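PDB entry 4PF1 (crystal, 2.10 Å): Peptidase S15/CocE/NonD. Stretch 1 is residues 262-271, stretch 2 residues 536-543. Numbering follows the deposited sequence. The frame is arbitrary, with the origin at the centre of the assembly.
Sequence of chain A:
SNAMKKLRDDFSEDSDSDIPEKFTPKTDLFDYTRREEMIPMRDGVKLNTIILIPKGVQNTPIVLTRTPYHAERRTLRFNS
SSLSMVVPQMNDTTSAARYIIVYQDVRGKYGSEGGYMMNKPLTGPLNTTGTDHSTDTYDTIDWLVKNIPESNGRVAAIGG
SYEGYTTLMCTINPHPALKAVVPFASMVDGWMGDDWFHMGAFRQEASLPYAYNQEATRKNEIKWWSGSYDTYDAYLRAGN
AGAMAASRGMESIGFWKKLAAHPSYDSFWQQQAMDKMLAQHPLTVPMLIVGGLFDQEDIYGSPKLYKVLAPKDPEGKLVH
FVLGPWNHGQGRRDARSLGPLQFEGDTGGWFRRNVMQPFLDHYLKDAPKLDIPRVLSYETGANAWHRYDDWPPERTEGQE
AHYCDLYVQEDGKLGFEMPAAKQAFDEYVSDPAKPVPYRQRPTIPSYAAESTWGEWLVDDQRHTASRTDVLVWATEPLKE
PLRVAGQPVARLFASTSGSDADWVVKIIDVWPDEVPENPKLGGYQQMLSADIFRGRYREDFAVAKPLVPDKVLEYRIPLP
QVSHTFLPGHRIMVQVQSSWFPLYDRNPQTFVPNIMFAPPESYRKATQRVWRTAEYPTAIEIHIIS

Stretch 1 262-271: HPSYDSFWQQ
Stretch 2, residues 536-543: RYREDFAV

Ala542, Tyr265 and Ser264 cover the most surface in this contact, which joins an irregular segment leading into a helix that begins at Ser267 with a loop lacking regular structure and buries 281 Å² in all. The register is set where the CA atoms of Tyr265 and Ala542 lie 4.3 Å apart. Such closeness suits an alanine: the methyl CB of Ala542, pointing sideways, sits 3.3 Å from Tyr265 O, and Ala542 CA approaches that same oxygen at 3.3 Å in a CA-H...O contact. Ala542 has phi/psi -79/-27, and its N is held by Asp540 OD1 at 3.1 Å.

Tyr265 (-75/63) gives the one settled direct hydrogen bond between the stretches, from its N to Phe541 O, 3.0 Å at 151°. Tyr265 CB points toward the loop and packs 3.8 Å from Phe541 CB, while the t rotamer (chi1 -164°) leads the ring away, leaving its hydroxyl to bond elsewhere in the structure.

Ser264 (-94/162, rotamer p) is small enough to serve two neighbours: Ser264 OG lies 3.0 Å from Ala542 O, and Ser264 CB rests 3.6 Å from Tyr537 CE1. Tyr537 (rotamer m) points its CB toward stretch 1 and brings its OH near Pro263 O, and one water links them, donating to Pro263 O (2.8 Å) and accepting from Tyr537 OH (2.6 Å).

Next in sequence, Asp266 (p) caps the helix through a weak bond from Phe268 N to Asp266 OD1, 3.2 Å.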

ATOM      1  N   HIS A 262      28.850 -24.967 -25.441  1.00 18.34           N
ATOM      2  CA  HIS A 262      29.789 -23.842 -25.470  1.00 17.76           C
ATOM      3  C   HIS A 262      29.838 -23.078 -24.118  1.00 20.96           C
ATOM      4  O   HIS A 262      29.440 -21.908 -24.070  1.00 19.88           O
ATOM      5  CB  HIS A 262      29.443 -22.880 -26.629  1.00 18.57           C
ATOM      6  CG  HIS A 262      29.373 -23.541 -27.971  1.00 22.55           C
ATOM      7  ND1 HIS A 262      30.511 -24.011 -28.604  1.00 25.05           N
ATOM      8  CD2 HIS A 262      28.301 -23.791 -28.758  1.00 24.29           C
ATOM      9  CE1 HIS A 262      30.096 -24.530 -29.749  1.00 24.85           C
ATOM     10  NE2 HIS A 262      28.776 -24.421 -29.885  1.00 24.69           N
ATOM     11  N   PRO A 263      30.386 -23.680 -23.021  1.00 17.66           N
ATOM     12  CA  PRO A 263      30.472 -22.928 -21.750  1.00 16.90           C
ATOM     13  C   PRO A 263      31.548 -21.828 -21.779  1.00 19.89           C
ATOM     14  O   PRO A 263      31.400 -20.815 -21.096  1.00 18.25           O
ATOM     15  CB  PRO A 263      30.805 -24.008 -20.718  1.00 18.92           C
ATOM     16  CG  PRO A 263      31.506 -25.071 -21.490  1.00 23.92           C
ATOM     17  CD  PRO A 263      30.933 -25.050 -22.881  1.00 19.61           C
ATOM     18  N   SER A 264      32.616 -22.025 -22.579  1.00 16.94           N
ATOM     19  CA  SER A 264      33.717 -21.066 -22.713  1.00 16.62           C
ATOM     20  C   SER A 264      33.500 -20.121 -23.910  1.00 20.27           C
ATOM     21  O   SER A 264      32.711 -20.427 -24.806  1.00 19.93           O
ATOM     22  CB  SER A 264      35.049 -21.798 -22.853  1.00 20.23           C
ATOM     23  OG  SER A 264      35.190 -22.382 -24.137  1.00 30.22           O
ATOM     24  N   TYR A 265      34.220 -18.982 -23.922  1.00 16.61           N
ATOM     25  CA  TYR A 265      34.148 -17.961 -24.973  1.00 16.29           C
ATOM     26  C   TYR A 265      34.881 -18.450 -26.235  1.00 21.81           C
ATOM     27  O   TYR A 265      35.882 -17.855 -26.646  1.00 21.71           O
ATOM     28  CB  TYR A 265      34.745 -16.633 -24.452  1.00 16.62           C
ATOM     29  CG  TYR A 265      34.403 -15.402 -25.268  1.00 17.36           C
ATOM     30  CD1 TYR A 265      33.081 -14.995 -25.435  1.00 18.40           C
ATOM     31  CD2 TYR A 265      35.404 -14.589 -25.791  1.00 18.18           C
ATOM     32  CE1 TYR A 265      32.762 -13.844 -26.150  1.00 18.36           C
ATOM     33  CE2 TYR A 265      35.098 -13.434 -26.509  1.00 18.81           C
ATOM     34  CZ  TYR A 265      33.774 -13.064 -26.685  1.00 22.89           C
ATOM     35  OH  TYR A 265      33.462 -11.927 -27.390  1.00 19.64           O
ATOM     36  N   ASP A 266      34.375 -19.544 -26.847  1.00 18.89           N
ATOM     37  CA  ASP A 266      34.979 -20.143 -28.038  1.00 19.85           C
ATOM     38  C   ASP A 266      34.506 -19.435 -29.320  1.00 23.94           C
ATOM     39  O   ASP A 266      33.909 -18.356 -29.238  1.00 22.52           O
ATOM     40  CB  ASP A 266      34.692 -21.664 -28.099  1.00 22.19           C
ATOM     41  CG  ASP A 266      33.229 -22.081 -28.003  1.00 31.89           C
ATOM     42  OD1 ASP A 266      32.348 -21.246 -28.311  1.00 32.43           O
ATOM     43  OD2 ASP A 266      32.970 -23.252 -27.665  1.00 36.95           O
ATOM     44  N   SER A 267      34.778 -20.044 -30.502  1.00 21.26           N
ATOM     45  CA  SER A 267      34.421 -19.506 -31.819  1.00 21.21           C
ATOM     46  C   SER A 267      32.927 -19.169 -31.934  1.00 24.12           C
ATOM     47  O   SER A 267      32.585 -18.193 -32.593  1.00 23.44           O
ATOM     48  CB  SER A 267      34.814 -20.484 -32.922  1.00 26.63           C
ATOM     49  OG  SER A 267      34.087 -21.699 -32.825  1.00 38.31           O
ATOM     50  N   PHE A 268      32.046 -19.971 -31.283  1.00 19.91           N
ATOM     51  CA  PHE A 268      30.590 -19.777 -31.306  1.00 18.89           C
ATOM     52  C   PHE A 268      30.184 -18.403 -30.751  1.00 23.08           C
ATOM     53  O   PHE A 268      29.306 -17.749 -31.321  1.00 22.30           O
ATOM     54  CB  PHE A 268      29.878 -20.902 -30.519  1.00 20.03           C
ATOM     55  CG  PHE A 268      28.383 -20.729 -30.362  1.00 20.47           C
ATOM     56  CD1 PHE A 268      27.514 -21.069 -31.392  1.00 23.31           C
ATOM     57  CD2 PHE A 268      27.841 -20.250 -29.173  1.00 21.35           C
ATOM     58  CE1 PHE A 268      26.132 -20.905 -31.249  1.00 23.43           C
ATOM     59  CE2 PHE A 268      26.459 -20.086 -29.029  1.00 23.43           C
ATOM     60  CZ  PHE A 268      25.614 -20.422 -30.065  1.00 21.53           C
ATOM     61  N   TRP A 269      30.799 -17.985 -29.630  1.00 19.91           N
ATOM     62  CA  TRP A 269      30.479 -16.717 -28.979  1.00 19.53           C
ATOM     63  C   TRP A 269      31.279 -15.554 -29.565  1.00 23.15           C
ATOM     64  O   TRP A 269      30.745 -14.450 -29.680  1.00 22.37           O
ATOM     65  CB  TRP A 269      30.709 -16.814 -27.466  1.00 18.16           C
ATOM     66  CG  TRP A 269      29.785 -17.768 -26.765  1.00 18.95           C
ATOM     67  CD1 TRP A 269      30.129 -18.929 -26.138  1.00 22.09           C
ATOM     68  CD2 TRP A 269      28.363 -17.631 -26.607  1.00 18.49           C
ATOM     69  NE1 TRP A 269      29.011 -19.526 -25.599  1.00 21.45           N
ATOM     70  CE2 TRP A 269      27.915 -18.745 -25.864  1.00 22.36           C
ATOM     71  CE3 TRP A 269      27.426 -16.658 -27.002  1.00 19.57           C
ATOM     72  CZ2 TRP A 269      26.568 -18.926 -25.522  1.00 21.26           C
ATOM     73  CZ3 TRP A 269      26.091 -16.839 -26.665  1.00 20.65           C
ATOM     74  CH2 TRP A 269      25.673 -17.963 -25.938  1.00 21.15           C
ATOM     75  N   GLN A 270      32.553 -15.795 -29.932  1.00 20.13           N
ATOM     76  CA  GLN A 270      33.428 -14.769 -30.512  1.00 20.30           C
ATOM     77  C   GLN A 270      32.872 -14.240 -31.853  1.00 24.27           C
ATOM     78  O   GLN A 270      32.898 -13.030 -32.087  1.00 23.95           O
ATOM     79  CB  GLN A 270      34.856 -15.312 -30.700  1.00 22.20           C
ATOM     80  CG  GLN A 270      35.602 -15.531 -29.386  1.00 30.10           C
ATOM     81  CD  GLN A 270      37.032 -15.943 -29.601  1.00 41.68           C
ATOM     82  OE1 GLN A 270      37.877 -15.141 -30.002  1.00 41.46           O
ATOM     83  NE2 GLN A 270      37.343 -17.199 -29.306  1.00 21.80           N
ATOM     84  N   GLN A 271      32.330 -15.143 -32.702  1.00 20.88           N
ATOM     85  CA  GLN A 271      31.758 -14.799 -34.014  1.00 21.11           C
ATOM     86  C   GLN A 271      30.402 -14.075 -33.906  1.00 25.17           C
ATOM     87  O   GLN A 271      29.977 -13.441 -34.876  1.00 25.31           O
ATOM     88  CB  GLN A 271      31.582 -16.062 -34.872  1.00 22.69           C
ATOM     89  CG  GLN A 271      32.867 -16.571 -35.510  1.00 36.37           C
ATOM     90  CD  GLN A 271      32.641 -17.863 -36.259  1.00 55.64           C
ATOM     91  OE1 GLN A 271      31.805 -17.954 -37.166  1.00 51.10           O
ATOM     92  NE2 GLN A 271      33.397 -18.889 -35.904  1.00 48.17           N
ATOM     93  N   ARG A 536      38.127 -19.741 -13.812  1.00 16.13           N
ATOM     94  CA  ARG A 536      38.695 -20.700 -14.771  1.00 16.54           C
ATOM     95  C   ARG A 536      39.109 -20.005 -16.104  1.00 20.84           C
ATOM     96  O   ARG A 536      39.893 -20.574 -16.866  1.00 20.38           O
ATOM     97  CB  ARG A 536      37.710 -21.859 -15.039  1.00 15.86           C
ATOM     98  CG  ARG A 536      36.455 -21.437 -15.806  1.00 20.25           C
ATOM     99  CD  ARG A 536      35.276 -22.365 -15.596  1.00 20.23           C
ATOM    100  NE  ARG A 536      35.325 -23.543 -16.462  1.00 21.65           N
ATOM    101  CZ  ARG A 536      35.617 -24.769 -16.037  1.00 31.32           C
ATOM    102  NH1 ARG A 536      35.632 -25.785 -16.887  1.00 14.25           N
ATOM    103  NH2 ARG A 536      35.891 -24.988 -14.756  1.00 18.77           N
ATOM    104  N   TYR A 537      38.601 -18.771 -16.358  1.00 17.39           N
ATOM    105  CA  TYR A 537      38.908 -18.005 -17.573  1.00 17.42           C
ATOM    106  C   TYR A 537      39.869 -16.824 -17.279  1.00 22.49           C
ATOM    107  O   TYR A 537      39.891 -15.847 -18.032  1.00 21.76           O
ATOM    108  CB  TYR A 537      37.605 -17.496 -18.240  1.00 17.38           C
ATOM    109  CG  TYR A 537      36.562 -18.575 -18.436  1.00 17.79           C
ATOM    110  CD1 TYR A 537      36.773 -19.625 -19.328  1.00 19.89           C
ATOM    111  CD2 TYR A 537      35.367 -18.553 -17.724  1.00 17.54           C
ATOM    112  CE1 TYR A 537      35.831 -20.639 -19.488  1.00 19.42           C
ATOM    113  CE2 TYR A 537      34.410 -19.555 -17.886  1.00 18.07           C
ATOM    114  CZ  TYR A 537      34.646 -20.596 -18.770  1.00 24.33           C
ATOM    115  OH  TYR A 537      33.711 -21.593 -18.915  1.00 22.75           O
ATOM    116  N   ARG A 538      40.700 -16.950 -16.218  1.00 20.51           N
ATOM    117  CA  ARG A 538      41.655 -15.920 -15.783  1.00 21.49           C
ATOM    118  C   ARG A 538      42.719 -15.581 -16.847  1.00 28.61           C
ATOM    119  O   ARG A 538      43.112 -14.419 -16.963  1.00 28.89           O
ATOM    120  CB  ARG A 538      42.363 -16.361 -14.487  1.00 21.40           C
ATOM    121  CG  ARG A 538      43.157 -15.248 -13.805  1.00 26.87           C
ATOM    122  CD  ARG A 538      44.022 -15.768 -12.669  1.00 28.86           C
ATOM    123  NE  ARG A 538      45.248 -16.416 -13.147  1.00 28.97           N
ATOM    124  CZ  ARG A 538      46.367 -15.767 -13.457  1.00 35.64           C
ATOM    125  NH1 ARG A 538      46.423 -14.444 -13.364  1.00 20.05           N
ATOM    126  NH2 ARG A 538      47.431 -16.434 -13.875  1.00 21.64           N
ATOM    127  N   GLU A 539      43.212 -16.584 -17.576  1.00 27.34           N
ATOM    128  CA  GLU A 539      44.289 -16.371 -18.543  1.00 28.52           C
ATOM    129  C   GLU A 539      43.799 -16.431 -19.984  1.00 33.84           C
ATOM    130  O   GLU A 539      44.464 -15.903 -20.876  1.00 34.21           O
ATOM    131  CB  GLU A 539      45.416 -17.379 -18.312  1.00 30.58           C
ATOM    132  CG  GLU A 539      46.131 -17.153 -16.993  1.00 40.65           C
ATOM    133  CD  GLU A 539      47.239 -18.141 -16.700  1.00 59.74           C
ATOM    134  OE1 GLU A 539      48.359 -17.951 -17.225  1.00 57.45           O
ATOM    135  OE2 GLU A 539      46.994 -19.089 -15.920  1.00 50.18           O
ATOM    136  N   ASP A 540      42.634 -17.053 -20.213  1.00 30.27           N
ATOM    137  CA  ASP A 540      42.034 -17.163 -21.538  1.00 29.76           C
ATOM    138  C   ASP A 540      40.530 -17.348 -21.402  1.00 31.89           C
ATOM    139  O   ASP A 540      40.086 -18.308 -20.767  1.00 31.47           O
ATOM    140  CB  ASP A 540      42.659 -18.332 -22.329  1.00 32.27           C
ATOM    141  CG  ASP A 540      42.458 -18.276 -23.838  1.00 44.39           C
ATOM    142  OD1 ASP A 540      41.551 -17.541 -24.295  1.00 44.73           O
ATOM    143  OD2 ASP A 540      43.189 -18.990 -24.559  1.00 52.22           O
ATOM    144  N   PHE A 541      39.741 -16.428 -21.990  1.00 26.65           N
ATOM    145  CA  PHE A 541      38.283 -16.517 -21.958  1.00 25.27           C
ATOM    146  C   PHE A 541      37.788 -17.733 -22.777  1.00 27.82           C
ATOM    147  O   PHE A 541      36.787 -18.347 -22.408  1.00 26.60           O
ATOM    148  CB  PHE A 541      37.639 -15.210 -22.465  1.00 26.94           C
ATOM    149  CG  PHE A 541      37.556 -14.079 -21.453  1.00 28.34           C
ATOM    150  CD1 PHE A 541      36.907 -14.257 -20.233  1.00 31.12           C
ATOM    151  CD2 PHE A 541      38.064 -12.820 -21.751  1.00 30.50           C
ATOM    152  CE1 PHE A 541      36.796 -13.204 -19.317  1.00 31.64           C
ATOM    153  CE2 PHE A 541      37.965 -11.771 -20.827  1.00 33.23           C
ATOM    154  CZ  PHE A 541      37.324 -11.968 -19.619  1.00 30.99           C
ATOM    155  N   ALA A 542      38.541 -18.113 -23.845  1.00 24.39           N
ATOM    156  CA  ALA A 542      38.223 -19.231 -24.742  1.00 24.20           C
ATOM    157  C   ALA A 542      38.596 -20.611 -24.165  1.00 28.10           C
ATOM    158  O   ALA A 542      38.009 -21.614 -24.579  1.00 27.22           O
ATOM    159  CB  ALA A 542      38.924 -19.035 -26.080  1.00 25.49           C
ATOM    160  N   VAL A 543      39.599 -20.679 -23.268  1.00 25.53           N
ATOM    161  CA  VAL A 543      40.049 -21.963 -22.709  1.00 26.10           C
ATOM    162  C   VAL A 543      39.953 -21.960 -21.174  1.00 29.01           C
ATOM    163  O   VAL A 543      40.568 -21.117 -20.514  1.00 28.90           O
ATOM    164  CB  VAL A 543      41.488 -22.346 -23.170  1.00 31.24           C
ATOM    165  CG1 VAL A 543      41.799 -23.805 -22.842  1.00 31.49           C
ATOM    166  CG2 VAL A 543      41.692 -22.079 -24.661  1.00 31.71           C
TER
HETATM  167  O   HOH W   1      31.264 -20.844 -18.317  1.00 15.55           O